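Local coordinates for protein lovastatin nonaketide synthase, polyketide synthase component (Aspergillus terreus, PDB 7CPX) that builds the dihydromonacolin L core of lovastatin as a homodimeric iterative polyketide synthase, condensing, methylating, reducing and dehydrating a chain grown from nine malonyl-CoA units, at residues 34-39 against 390-394; 1108-1112 against 2194-2200; 1436-1440 against 2425-2429; 1920-1924 against 2083-2088; 2009-2013 against 2023-2027. The protein carries 2 engineered substitutions. One frame throughout, in Å; residues are numbered along the deposited sequence.

Overall arrangement
From the N terminus, contact 1 closes a loop of about 350 residues inside the ketosynthase and is finished long before the others begin. Contact 2 opens at 1108-1112 in the dehydratase and closes only at 2194-2200 on a ketoreductase helix. Contact 3 opens within that span, at the start of the methyltransferase core sheet, and closes beyond it at 2425-2429, so contacts 2 and 3 cross. Both tie the ketoreductase to an earlier domain. Contact 4 lies within both of these loops and joins a strand to a later helix; contact 5, a short connection on a parallel sheet, falls in turn within contact 4, their centres about 36 Å apart.

Contact 1: residues 34-39 against 390-394; sequences LQHPRD and PPNLL
P37 and P391 meet ring against ring where helix 27-35 of the thiolase-fold ketosynthase runs out against the loop that follows strand 388-389. The rings lie at a slant to each other, with CD of P37 standing 3.5 Å from CG of P391. P37 is also met by L393, whose CB lies 3.9 Å from P37 CB. L393 has CG anti to the backbone N (chi1 -178°), and this carries its branch out along the chain of P37 and R38: CD1 stays against P37 CB, while CD2 goes on to the carbonyl of R38.

At the helix end the contact is between backbone oxygens and proline carbons. L34 O approaches both P391 CD, at 3.4 Å, and P390 CB, at 3.5 Å. Q35 O comes to P391 CD at 3.6 Å, so the last carbonyls of the helix rest on the two consecutive prolines. The prolines have no N-H to offer, and no hydrogen bond joins the two segments, which meet by van der Waals packing. CB of L34 closes the far end at 4.3 Å from P390 CB.

Behind this first layer stands helix 369-386: K379 NZ donates to P391 O, its side chain touches L34 and P390, and A383 backs P390. N392 turns away from the contact, and its ND2 bonds to P412 O. Where the chain leaves P37, the polar ends are held elsewhere in the domain, R38 NH2 by G22 O and D39 OD2 by a salt bridge to R231 NH2.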
# COMPACT_ATOMS: atom_id res chain seq x y z
N LEU A 34 -5.81 4.00 -47.20
CA LEU A 34 -5.77 2.61 -47.64
C LEU A 34 -5.09 2.47 -49.00
O LEU A 34 -4.26 1.58 -49.19
CB LEU A 34 -7.18 2.03 -47.68
CG LEU A 34 -7.84 1.84 -46.32
CD1 LEU A 34 -9.31 1.47 -46.47
CD2 LEU A 34 -7.12 0.78 -45.50
N GLN A 35 -5.44 3.33 -49.96
CA GLN A 35 -4.81 3.26 -51.27
C GLN A 35 -3.41 3.84 -51.28
O GLN A 35 -2.63 3.54 -52.19
CB GLN A 35 -5.67 3.97 -52.31
CG GLN A 35 -5.71 5.48 -52.17
CD GLN A 35 -6.62 6.13 -53.20
OE1 GLN A 35 -7.07 5.48 -54.14
NE2 GLN A 35 -6.90 7.41 -53.01
N HIS A 36 -3.06 4.66 -50.29
CA HIS A 36 -1.73 5.24 -50.15
C HIS A 36 -1.28 5.04 -48.71
O HIS A 36 -1.19 6.00 -47.93
CB HIS A 36 -1.73 6.72 -50.53
CG HIS A 36 -2.12 6.96 -51.96
ND1 HIS A 36 -1.81 6.08 -52.97
CD2 HIS A 36 -2.80 7.98 -52.53
CE1 HIS A 36 -2.28 6.55 -54.11
NE2 HIS A 36 -2.89 7.70 -53.88
N PRO A 37 -0.98 3.80 -48.32
CA PRO A 37 -0.70 3.51 -46.91
C PRO A 37 0.58 4.17 -46.42
O PRO A 37 1.51 4.43 -47.19
CB PRO A 37 -0.59 1.99 -46.88
CG PRO A 37 -0.21 1.61 -48.26
CD PRO A 37 -0.89 2.60 -49.16
N ARG A 38 0.60 4.44 -45.12
CA ARG A 38 1.76 5.00 -44.44
C ARG A 38 1.92 4.29 -43.10
O ARG A 38 1.01 3.60 -42.63
CB ARG A 38 1.61 6.51 -44.25
CG ARG A 38 0.25 6.94 -43.71
CD ARG A 38 0.17 8.44 -43.53
NE ARG A 38 -1.16 8.87 -43.11
CZ ARG A 38 -2.17 9.11 -43.94
NH1 ARG A 38 -2.03 8.97 -45.25
NH2 ARG A 38 -3.34 9.50 -43.45
N ASP A 39 3.09 4.48 -42.49
CA ASP A 39 3.41 3.80 -41.23
C ASP A 39 2.60 4.46 -40.12
O ASP A 39 3.10 5.25 -39.31
CB ASP A 39 4.91 3.87 -40.95
CG ASP A 39 5.32 2.99 -39.80
OD1 ASP A 39 4.47 2.23 -39.29
OD2 ASP A 39 6.50 3.06 -39.39
N PRO A 390 -6.52 -1.58 -53.11
CA PRO A 390 -5.54 -0.96 -52.23
C PRO A 390 -4.44 -1.94 -51.87
O PRO A 390 -4.68 -3.16 -51.79
CB PRO A 390 -6.38 -0.57 -51.00
CG PRO A 390 -7.55 -1.46 -51.04
CD PRO A 390 -7.85 -1.68 -52.48
N PRO A 391 -3.23 -1.45 -51.63
CA PRO A 391 -2.11 -2.33 -51.30
C PRO A 391 -2.11 -2.70 -49.82
O PRO A 391 -2.98 -2.30 -49.05
CB PRO A 391 -0.89 -1.49 -51.67
CG PRO A 391 -1.33 -0.10 -51.42
CD PRO A 391 -2.80 -0.05 -51.76
N ASN A 392 -1.11 -3.49 -49.44
CA ASN A 392 -0.87 -3.86 -48.06
C ASN A 392 0.49 -3.33 -47.64
O ASN A 392 1.50 -3.61 -48.30
CB ASN A 392 -0.93 -5.38 -47.88
CG ASN A 392 -2.28 -5.95 -48.24
OD1 ASN A 392 -3.04 -6.37 -47.37
ND2 ASN A 392 -2.60 -5.95 -49.52
N LEU A 393 0.52 -2.55 -46.56
CA LEU A 393 1.74 -1.85 -46.19
C LEU A 393 2.84 -2.82 -45.78
O LEU A 393 4.01 -2.62 -46.14
CB LEU A 393 1.44 -0.86 -45.06
CG LEU A 393 2.61 -0.01 -44.57
CD1 LEU A 393 3.19 0.81 -45.71
CD2 LEU A 393 2.17 0.90 -43.43
N LEU A 394 2.50 -3.87 -45.04
CA LEU A 394 3.49 -4.81 -44.51
C LEU A 394 3.35 -6.14 -45.25
O LEU A 394 2.61 -7.04 -44.82
CB LEU A 394 3.32 -5.00 -43.01
CG LEU A 394 3.64 -3.82 -42.09
CD1 LEU A 394 4.91 -3.10 -42.54
CD2 LEU A 394 2.47 -2.85 -42.02

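Contact 2: residues 1108-1112 against 2194-2200; sequences EHPHM and NPKWLAH
H1109 comes first, pointing the edge of its imidazole at the face of H2200 in a T-shaped pair, planes at 86° and centroids 5.3 Å apart. Its CE1 leads, above NE2 of H2200 and offset toward the rim of that ring. The proline that follows covers one face of H1109 with its own CD.

P1110 then meets the end of K2196. The lysine bends at chi2, chi3 and chi4, which folds its end back over the proline: CE lies 3.3 Å from P1110 CG, and NZ is against P1110 CB and CG. This is where two domains touch. The residues 1108-1112 lead into strand 1113-1115 of the dehydratase, in its predicted C-terminal hotdog fold, and helix 2195-2203 follows strand 2183-2187 of the Rossmann-type parallel sheet in the ketoreductase.

H1111 reaches the start of that helix edge-on. Its NE2 is 3.2 Å from CB of N2194 and 4.1 Å from CB of W2197. K2196 NZ, also 4.1 Å from H1111 NE2, would probably disfavour a proton on this imidazole. N2194 is the N-cap: its OD1 accepts from K2196 N at 2.8 Å, with an N-H...O angle of 148°. The indole of W2197 lies oblique to H1111, and its NE1 makes a weak hydrogen bond to D1145 OD2, back in the dehydratase.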
# COMPACT_ATOMS: atom_id res chain seq x y z
N GLU A 1108 43.50 -6.65 3.50
CA GLU A 1108 43.56 -7.86 2.68
C GLU A 1108 44.15 -9.03 3.48
O GLU A 1108 45.28 -9.47 3.24
CB GLU A 1108 44.35 -7.60 1.40
CG GLU A 1108 44.33 -8.76 0.42
CD GLU A 1108 44.98 -8.41 -0.91
OE1 GLU A 1108 45.38 -7.24 -1.09
OE2 GLU A 1108 45.10 -9.31 -1.77
N HIS A 1109 43.36 -9.50 4.44
CA HIS A 1109 43.80 -10.35 5.54
C HIS A 1109 44.93 -11.27 5.10
O HIS A 1109 44.83 -11.93 4.06
CB HIS A 1109 42.62 -11.16 6.07
CG HIS A 1109 42.81 -11.65 7.48
ND1 HIS A 1109 42.93 -10.80 8.55
CD2 HIS A 1109 42.90 -12.91 7.97
CE1 HIS A 1109 43.09 -11.51 9.66
NE2 HIS A 1109 43.08 -12.79 9.33
N PRO A 1110 46.03 -11.33 5.86
CA PRO A 1110 47.33 -11.71 5.29
C PRO A 1110 47.40 -13.10 4.67
O PRO A 1110 47.65 -13.23 3.47
CB PRO A 1110 48.27 -11.62 6.49
CG PRO A 1110 47.38 -11.94 7.66
CD PRO A 1110 46.09 -11.27 7.34
N HIS A 1111 47.19 -14.13 5.48
CA HIS A 1111 47.34 -15.51 5.06
C HIS A 1111 45.98 -16.16 5.07
O HIS A 1111 45.33 -16.22 6.12
CB HIS A 1111 48.29 -16.28 5.98
CG HIS A 1111 49.47 -15.49 6.43
ND1 HIS A 1111 50.68 -15.51 5.76
CD2 HIS A 1111 49.65 -14.67 7.49
CE1 HIS A 1111 51.54 -14.73 6.39
NE2 HIS A 1111 50.94 -14.21 7.44
N MET A 1112 45.55 -16.65 3.92
CA MET A 1112 44.25 -17.29 3.81
C MET A 1112 44.40 -18.43 2.82
O MET A 1112 44.73 -18.20 1.65
CB MET A 1112 43.18 -16.30 3.36
CG MET A 1112 43.34 -14.90 3.94
SD MET A 1112 41.90 -13.86 3.65
CE MET A 1112 40.89 -14.31 5.06
N ASN A 2194 54.31 -13.87 9.04
CA ASN A 2194 54.37 -12.44 8.77
C ASN A 2194 54.41 -11.67 10.10
O ASN A 2194 53.58 -11.93 10.98
CB ASN A 2194 53.16 -12.00 7.95
CG ASN A 2194 53.32 -10.59 7.40
OD1 ASN A 2194 53.82 -9.70 8.07
ND2 ASN A 2194 52.88 -10.40 6.16
N PRO A 2195 55.35 -10.74 10.28
CA PRO A 2195 55.35 -9.96 11.53
C PRO A 2195 54.03 -9.23 11.75
O PRO A 2195 53.58 -9.07 12.89
CB PRO A 2195 56.52 -8.98 11.34
CG PRO A 2195 57.38 -9.61 10.30
CD PRO A 2195 56.46 -10.36 9.39
N LYS A 2196 53.40 -8.79 10.67
CA LYS A 2196 52.09 -8.16 10.77
C LYS A 2196 51.05 -9.12 11.32
O LYS A 2196 50.08 -8.68 11.94
CB LYS A 2196 51.69 -7.63 9.39
CG LYS A 2196 50.25 -7.18 9.23
CD LYS A 2196 49.51 -8.06 8.23
CE LYS A 2196 49.03 -9.34 8.87
NZ LYS A 2196 50.00 -10.47 8.73
N TRP A 2197 51.24 -10.44 11.16
CA TRP A 2197 50.34 -11.39 11.81
C TRP A 2197 50.56 -11.38 13.32
O TRP A 2197 49.60 -11.49 14.10
CB TRP A 2197 50.55 -12.79 11.25
CG TRP A 2197 49.67 -13.81 11.89
CD1 TRP A 2197 48.43 -14.20 11.47
CD2 TRP A 2197 49.94 -14.57 13.08
NE1 TRP A 2197 47.92 -15.16 12.31
CE2 TRP A 2197 48.83 -15.40 13.31
CE3 TRP A 2197 51.02 -14.62 13.96
CZ2 TRP A 2197 48.77 -16.27 14.39
CZ3 TRP A 2197 50.95 -15.49 15.03
CH2 TRP A 2197 49.84 -16.31 15.24
N LEU A 2198 51.81 -11.24 13.75
CA LEU A 2198 52.09 -11.05 15.17
C LEU A 2198 51.41 -9.78 15.67
O LEU A 2198 50.85 -9.76 16.77
CB LEU A 2198 53.59 -10.99 15.40
CG LEU A 2198 54.41 -12.15 14.83
CD1 LEU A 2198 55.90 -11.88 14.97
CD2 LEU A 2198 54.04 -13.47 15.51
N ALA A 2199 51.43 -8.72 14.86
CA ALA A 2199 50.72 -7.50 15.23
C ALA A 2199 49.22 -7.75 15.36
O ALA A 2199 48.58 -7.28 16.31
CB ALA A 2199 50.98 -6.41 14.20
N HIS A 2200 48.64 -8.50 14.42
CA HIS A 2200 47.21 -8.78 14.47
C HIS A 2200 46.85 -9.54 15.73
O HIS A 2200 45.88 -9.19 16.42
CB HIS A 2200 46.80 -9.59 13.23
CG HIS A 2200 45.56 -10.40 13.43
ND1 HIS A 2200 44.33 -9.84 13.72
CD2 HIS A 2200 45.36 -11.74 13.39
CE1 HIS A 2200 43.43 -10.79 13.85
NE2 HIS A 2200 44.02 -11.96 13.65

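Contact 3: residues 1436-1440 against 2425-2429; sequences RYQSM and GNLKI
Q1438 and N2426 face each other obliquely, their amide planes 36° apart. Q1438 gets there by a bend: CG sits anti to the carbonyl carbon, and chi2 of -92° swings the amide round toward the backbone of the other segment. Its CB and CG lie on G2425, CB at 3.5 Å from G2425 CA, where the glycine presents bare backbone. OE1 of Q1438 then ends 2.7 Å from N2426 N, and NE2 donates to A1434 O, back in the last turns of helix 1420-1436.

That helix and strand 1440-1445, which enters the mixed sheet of the methyltransferase, are joined by this turn. The partner segment belongs to the closing part of the ketoreductase, so two catalytic domains meet here. Beside Q1438, strand 1804-1811 also touches the pair, R1809 against Q1438 and K1811 against N2426.

S1439 turns its hydroxyl to the lysine side. OG lies 3.4 Å from K2428 CD and 3.6 Å from G2425 O. K2428, extended beyond CG, lays its CD beside the serine OG, and the ammonium at its tip is carried on to F2419, whose carbonyl oxygen it hydrogen-bonds.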
# COMPACT_ATOMS: atom_id res chain seq x y z
N ARG A 1436 33.18 -55.72 24.75
CA ARG A 1436 34.15 -56.62 24.15
C ARG A 1436 33.72 -57.03 22.75
O ARG A 1436 34.52 -57.00 21.81
CB ARG A 1436 34.36 -57.84 25.04
CG ARG A 1436 35.45 -58.77 24.53
CD ARG A 1436 34.88 -59.88 23.67
NE ARG A 1436 35.73 -60.19 22.53
CZ ARG A 1436 36.73 -61.06 22.54
NH1 ARG A 1436 37.06 -61.71 23.64
NH2 ARG A 1436 37.40 -61.29 21.41
N TYR A 1437 32.46 -57.42 22.58
CA TYR A 1437 31.87 -57.70 21.27
C TYR A 1437 30.97 -56.52 20.93
O TYR A 1437 29.91 -56.35 21.54
CB TYR A 1437 31.08 -59.00 21.27
CG TYR A 1437 31.77 -60.19 21.89
CD1 TYR A 1437 32.70 -60.93 21.17
CD2 TYR A 1437 31.47 -60.59 23.18
CE1 TYR A 1437 33.33 -62.02 21.74
CE2 TYR A 1437 32.10 -61.68 23.75
CZ TYR A 1437 33.02 -62.39 23.03
OH TYR A 1437 33.65 -63.48 23.59
N GLN A 1438 31.39 -55.72 19.96
CA GLN A 1438 30.59 -54.58 19.52
C GLN A 1438 29.71 -54.97 18.34
O GLN A 1438 29.91 -55.99 17.69
CB GLN A 1438 31.50 -53.42 19.13
CG GLN A 1438 32.34 -52.87 20.27
CD GLN A 1438 31.67 -51.73 21.01
OE1 GLN A 1438 32.02 -50.57 20.83
NE2 GLN A 1438 30.69 -52.06 21.85
N SER A 1439 28.72 -54.12 18.07
CA SER A 1439 27.80 -54.33 16.96
C SER A 1439 27.14 -55.71 17.06
O SER A 1439 26.94 -56.40 16.06
CB SER A 1439 28.51 -54.16 15.62
OG SER A 1439 28.92 -52.82 15.43
N MET A 1440 26.81 -56.11 18.28
CA MET A 1440 26.15 -57.39 18.50
C MET A 1440 24.70 -57.31 18.07
O MET A 1440 24.02 -56.31 18.29
CB MET A 1440 26.21 -57.78 19.98
CG MET A 1440 27.58 -57.63 20.60
SD MET A 1440 27.63 -58.35 22.25
CE MET A 1440 27.67 -60.10 21.86
N GLY A 2425 34.17 -50.21 17.34
CA GLY A 2425 32.89 -50.89 17.24
C GLY A 2425 31.71 -49.98 17.53
O GLY A 2425 30.69 -50.02 16.84
N ASN A 2426 31.84 -49.15 18.57
CA ASN A 2426 30.73 -48.30 18.98
C ASN A 2426 30.44 -47.18 17.99
O ASN A 2426 29.42 -46.50 18.14
CB ASN A 2426 31.01 -47.70 20.36
CG ASN A 2426 29.79 -47.73 21.26
OD1 ASN A 2426 29.61 -48.66 22.05
ND2 ASN A 2426 28.94 -46.72 21.14
N LEU A 2427 31.30 -46.96 17.00
CA LEU A 2427 31.18 -45.85 16.08
C LEU A 2427 30.54 -46.24 14.75
O LEU A 2427 30.71 -45.53 13.75
CB LEU A 2427 32.55 -45.23 15.82
CG LEU A 2427 33.44 -45.05 17.06
CD1 LEU A 2427 34.73 -44.35 16.69
CD2 LEU A 2427 32.71 -44.28 18.14
N LYS A 2428 29.80 -47.34 14.71
CA LYS A 2428 29.23 -47.86 13.48
C LYS A 2428 27.75 -47.52 13.38
O LYS A 2428 27.02 -47.51 14.37
CB LYS A 2428 29.43 -49.37 13.39
CG LYS A 2428 30.89 -49.77 13.24
CD LYS A 2428 31.08 -51.27 13.27
CE LYS A 2428 32.53 -51.65 13.04
NZ LYS A 2428 32.75 -53.13 13.10
N ILE A 2429 27.31 -47.23 12.15
CA ILE A 2429 25.94 -46.80 11.87
C ILE A 2429 25.04 -48.03 11.76
O ILE A 2429 25.53 -49.12 11.43
CB ILE A 2429 25.89 -45.96 10.58
CG1 ILE A 2429 26.84 -44.77 10.68
CG2 ILE A 2429 24.47 -45.48 10.29
CD1 ILE A 2429 26.89 -43.92 9.43

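Contact 4: residues 1920-1924 against 2083-2088; sequences PDYIY and LPAAYW
The first turn of helix 2085-2095 packs on the short 3-10 turn that leads into strand 1923-1924, in what is probably the inactive enoylreductase-like part of the chain. W2088 is the main piece. Its NE1 donates to D1921 O with an N-H...O angle of 144°; the modelled 2.5 Å between these two atoms is shorter than the map can vouch for and is doubtful as a length.

The indole is sandwiched. I1923 O stands 3.3 Å above one face, offset toward the rim, and A2085 CA of its own helix lies under the opposite face. Y1924, its ring swung opposite the amide nitrogen (chi1 -175°), brings CD1 to 3.6 Å from W2088 CE3, and the indole carbon lies in the plane of the tyrosine ring, at its edge.

L2083 fills the other end. CD2 sits 3.4 Å from D1921 O and also at the indole edge, while CB lies 3.6 Å from CE1 of Y1922, oblique to that ring.

Around this, Y1922 and Y1924 make backbone bonds to L1908 and V1906 of strand 1901-1909, and I1923 packs on strand 1869-1883. Y2087 leaves the same helical turn to rest on A1944 and V1947 of helix 1935-1953.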
# COMPACT_ATOMS: atom_id res chain seq x y z
N PRO A 1920 38.08 -12.04 47.39
CA PRO A 1920 37.53 -11.64 48.70
C PRO A 1920 37.14 -10.18 48.76
O PRO A 1920 36.28 -9.82 49.58
CB PRO A 1920 38.68 -11.95 49.68
CG PRO A 1920 39.56 -12.91 48.96
CD PRO A 1920 39.46 -12.55 47.51
N ASP A 1921 37.74 -9.32 47.94
CA ASP A 1921 37.40 -7.90 47.96
C ASP A 1921 35.93 -7.65 47.66
O ASP A 1921 35.41 -6.60 48.02
CB ASP A 1921 38.27 -7.14 46.96
CG ASP A 1921 39.75 -7.35 47.19
OD1 ASP A 1921 40.15 -7.57 48.36
OD2 ASP A 1921 40.52 -7.30 46.21
N TYR A 1922 35.26 -8.60 47.01
CA TYR A 1922 33.86 -8.47 46.63
C TYR A 1922 32.95 -9.34 47.49
O TYR A 1922 31.87 -9.73 47.05
CB TYR A 1922 33.67 -8.81 45.15
CG TYR A 1922 34.52 -7.99 44.21
CD1 TYR A 1922 34.08 -6.76 43.75
CD2 TYR A 1922 35.75 -8.45 43.77
CE1 TYR A 1922 34.84 -6.00 42.89
CE2 TYR A 1922 36.52 -7.70 42.90
CZ TYR A 1922 36.06 -6.48 42.47
OH TYR A 1922 36.83 -5.73 41.60
N ILE A 1923 33.38 -9.67 48.70
CA ILE A 1923 32.66 -10.58 49.58
C ILE A 1923 32.45 -9.91 50.93
O ILE A 1923 33.38 -9.32 51.49
CB ILE A 1923 33.41 -11.91 49.76
CG1 ILE A 1923 33.80 -12.49 48.40
CG2 ILE A 1923 32.55 -12.90 50.54
CD1 ILE A 1923 34.53 -13.81 48.49
N TYR A 1924 31.22 -9.99 51.44
CA TYR A 1924 30.91 -9.60 52.81
C TYR A 1924 30.78 -10.89 53.62
O TYR A 1924 29.81 -11.64 53.47
CB TYR A 1924 29.62 -8.78 52.87
CG TYR A 1924 29.31 -8.24 54.24
CD1 TYR A 1924 30.03 -7.18 54.77
CD2 TYR A 1924 28.28 -8.77 55.00
CE1 TYR A 1924 29.75 -6.68 56.03
CE2 TYR A 1924 27.99 -8.28 56.26
CZ TYR A 1924 28.73 -7.23 56.77
OH TYR A 1924 28.44 -6.73 58.02
N LEU A 2083 38.00 -3.65 45.19
CA LEU A 2083 36.85 -3.02 45.83
C LEU A 2083 37.15 -2.73 47.30
O LEU A 2083 37.53 -3.64 48.05
CB LEU A 2083 35.61 -3.92 45.72
CG LEU A 2083 34.31 -3.34 46.29
CD1 LEU A 2083 33.79 -2.23 45.40
CD2 LEU A 2083 33.27 -4.44 46.46
N PRO A 2084 36.97 -1.48 47.74
CA PRO A 2084 37.17 -1.17 49.16
C PRO A 2084 36.21 -1.96 50.03
O PRO A 2084 35.05 -2.18 49.67
CB PRO A 2084 36.90 0.34 49.24
CG PRO A 2084 37.07 0.84 47.85
CD PRO A 2084 36.63 -0.27 46.96
N ALA A 2085 36.70 -2.38 51.20
CA ALA A 2085 35.81 -3.01 52.17
C ALA A 2085 34.77 -2.02 52.68
O ALA A 2085 33.65 -2.41 53.01
CB ALA A 2085 36.62 -3.57 53.34
N ALA A 2086 35.13 -0.73 52.72
CA ALA A 2086 34.17 0.29 53.09
C ALA A 2086 32.94 0.24 52.20
O ALA A 2086 31.84 0.59 52.64
CB ALA A 2086 34.81 1.67 53.02
N TYR A 2087 33.09 -0.22 50.95
CA TYR A 2087 31.94 -0.30 50.05
C TYR A 2087 30.86 -1.21 50.63
O TYR A 2087 29.74 -0.76 50.91
CB TYR A 2087 32.37 -0.80 48.67
CG TYR A 2087 31.22 -0.88 47.70
CD1 TYR A 2087 30.84 0.23 46.95
CD2 TYR A 2087 30.49 -2.05 47.55
CE1 TYR A 2087 29.78 0.16 46.07
CE2 TYR A 2087 29.43 -2.13 46.67
CZ TYR A 2087 29.08 -1.02 45.94
OH TYR A 2087 28.02 -1.09 45.06
N TRP A 2088 31.18 -2.49 50.82
CA TRP A 2088 30.15 -3.39 51.34
C TRP A 2088 29.81 -3.07 52.79
O TRP A 2088 28.69 -3.34 53.22
CB TRP A 2088 30.53 -4.87 51.21
CG TRP A 2088 31.95 -5.21 50.86
CD1 TRP A 2088 32.52 -5.14 49.62
CD2 TRP A 2088 32.96 -5.72 51.74
NE1 TRP A 2088 33.83 -5.56 49.68
CE2 TRP A 2088 34.12 -5.92 50.97
CE3 TRP A 2088 32.99 -6.01 53.11
CZ2 TRP A 2088 35.30 -6.40 51.52
CZ3 TRP A 2088 34.17 -6.48 53.65
CH2 TRP A 2088 35.31 -6.67 52.86

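Contact 5: residues 2009-2013 against 2023-2027; sequences WLTLH and RVLPR
L2012 N reaches back to L2010 O at 2.7 Å, a weak bond that closes an inverse gamma turn centred on T2011. The turn sets L2010 and L2012 on the same side of the chain, both with CB toward 2023-2027, and the contacts between the side chains there are apolar.

In L2010, chi1 of 176° points CG away from the amide nitrogen and sends CD2 across to CD2 of L2025. The two CD2 atoms are 3.6 Å apart and the side chains run at about a right angle. The same methyl of L2010 also lies 4.5 Å from P2026 CD, at the margin of the contact.

The sheet here is parallel, and its strand order 3-2-1-4-5 is consistent with a Rossmann-type fold: the weakly bonded strand 2010-2011 is at its edge within the chain, and helix 2018-2024 begins the return to strand 2031-2034.

L2012 and V2024 lie side by side and point opposite ways, with L2012 CD2 3.6 Å from V2024 CG2. The other branch of L2012, CD1, comes to 3.8 Å from L2025 CD2, so one leucine methyl is shared between L2010 and L2012. Helix 2041-2051 backs L2012 and L2025 with M2048. At the outer side the dimer partner comes close: R2023 makes salt bridges through NH1 to E2203 and through NH2 to E1106, both of the second subunit, and H2013 NE2 bonds to H1100 O of that subunit.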
# COMPACT_ATOMS: atom_id res chain seq x y z
N TRP A 2009 6.71 8.97 47.92
CA TRP A 2009 6.90 8.82 46.48
C TRP A 2009 6.06 9.84 45.72
O TRP A 2009 4.90 10.10 46.06
CB TRP A 2009 6.53 7.41 46.04
CG TRP A 2009 7.53 6.37 46.44
CD1 TRP A 2009 8.53 5.86 45.67
CD2 TRP A 2009 7.61 5.69 47.70
NE1 TRP A 2009 9.24 4.92 46.37
CE2 TRP A 2009 8.69 4.80 47.62
CE3 TRP A 2009 6.87 5.76 48.88
CZ2 TRP A 2009 9.06 3.97 48.68
CZ3 TRP A 2009 7.24 4.95 49.94
CH2 TRP A 2009 8.32 4.06 49.83
N LEU A 2010 6.65 10.41 44.67
CA LEU A 2010 5.92 11.28 43.76
C LEU A 2010 5.16 10.39 42.78
O LEU A 2010 5.72 9.93 41.78
CB LEU A 2010 6.87 12.23 43.03
CG LEU A 2010 6.24 13.13 41.97
CD1 LEU A 2010 5.11 13.96 42.55
CD2 LEU A 2010 7.30 14.03 41.35
N THR A 2011 3.88 10.14 43.06
CA THR A 2011 3.09 9.17 42.32
C THR A 2011 2.77 9.74 40.94
O THR A 2011 1.68 10.27 40.68
CB THR A 2011 1.82 8.81 43.08
OG1 THR A 2011 1.10 10.00 43.40
CG2 THR A 2011 2.16 8.06 44.36
N LEU A 2012 3.74 9.63 40.04
CA LEU A 2012 3.54 10.01 38.65
C LEU A 2012 2.73 8.93 37.94
O LEU A 2012 2.26 7.96 38.55
CB LEU A 2012 4.88 10.23 37.95
CG LEU A 2012 5.78 11.32 38.53
CD1 LEU A 2012 7.08 11.39 37.75
CD2 LEU A 2012 5.08 12.66 38.53
N HIS A 2013 2.56 9.10 36.63
CA HIS A 2013 1.86 8.13 35.81
C HIS A 2013 2.51 8.08 34.44
O HIS A 2013 2.94 9.12 33.92
CB HIS A 2013 0.38 8.48 35.67
CG HIS A 2013 -0.47 7.35 35.17
ND1 HIS A 2013 -0.38 6.87 33.88
CD2 HIS A 2013 -1.42 6.61 35.78
CE1 HIS A 2013 -1.24 5.88 33.72
NE2 HIS A 2013 -1.88 5.70 34.86
N ARG A 2023 4.93 20.93 36.27
CA ARG A 2023 4.17 21.37 37.44
C ARG A 2023 4.59 20.63 38.70
O ARG A 2023 4.73 21.24 39.76
CB ARG A 2023 2.67 21.17 37.19
CG ARG A 2023 1.79 21.73 38.29
CD ARG A 2023 0.32 21.49 38.00
NE ARG A 2023 -0.05 20.09 38.14
CZ ARG A 2023 -0.28 19.49 39.30
NH1 ARG A 2023 -0.15 20.13 40.45
NH2 ARG A 2023 -0.64 18.21 39.31
N VAL A 2024 4.81 19.32 38.60
CA VAL A 2024 5.02 18.48 39.78
C VAL A 2024 6.50 18.23 40.04
O VAL A 2024 6.94 18.27 41.19
CB VAL A 2024 4.25 17.15 39.64
CG1 VAL A 2024 2.78 17.42 39.38
CG2 VAL A 2024 4.84 16.30 38.53
N LEU A 2025 7.28 17.95 39.00
CA LEU A 2025 8.67 17.58 39.22
C LEU A 2025 9.43 18.73 39.86
O LEU A 2025 9.30 19.88 39.44
CB LEU A 2025 9.35 17.19 37.90
CG LEU A 2025 8.81 15.97 37.16
CD1 LEU A 2025 9.74 15.61 36.02
CD2 LEU A 2025 8.63 14.79 38.09
N PRO A 2026 10.24 18.47 40.89
CA PRO A 2026 11.05 19.54 41.47
C PRO A 2026 12.07 20.07 40.47
O PRO A 2026 12.60 19.32 39.65
CB PRO A 2026 11.74 18.87 42.67
CG PRO A 2026 11.75 17.42 42.33
CD PRO A 2026 10.50 17.17 41.54
N ARG A 2027 12.33 21.37 40.55
CA ARG A 2027 13.24 22.01 39.62
C ARG A 2027 14.70 21.96 40.08
O ARG A 2027 15.59 22.32 39.30
CB ARG A 2027 12.83 23.47 39.40
CG ARG A 2027 11.39 23.65 38.94
CD ARG A 2027 11.11 22.87 37.66
NE ARG A 2027 9.77 23.13 37.14
CZ ARG A 2027 9.45 24.14 36.34
NH1 ARG A 2027 10.36 25.02 35.95
NH2 ARG A 2027 8.20 24.27 35.93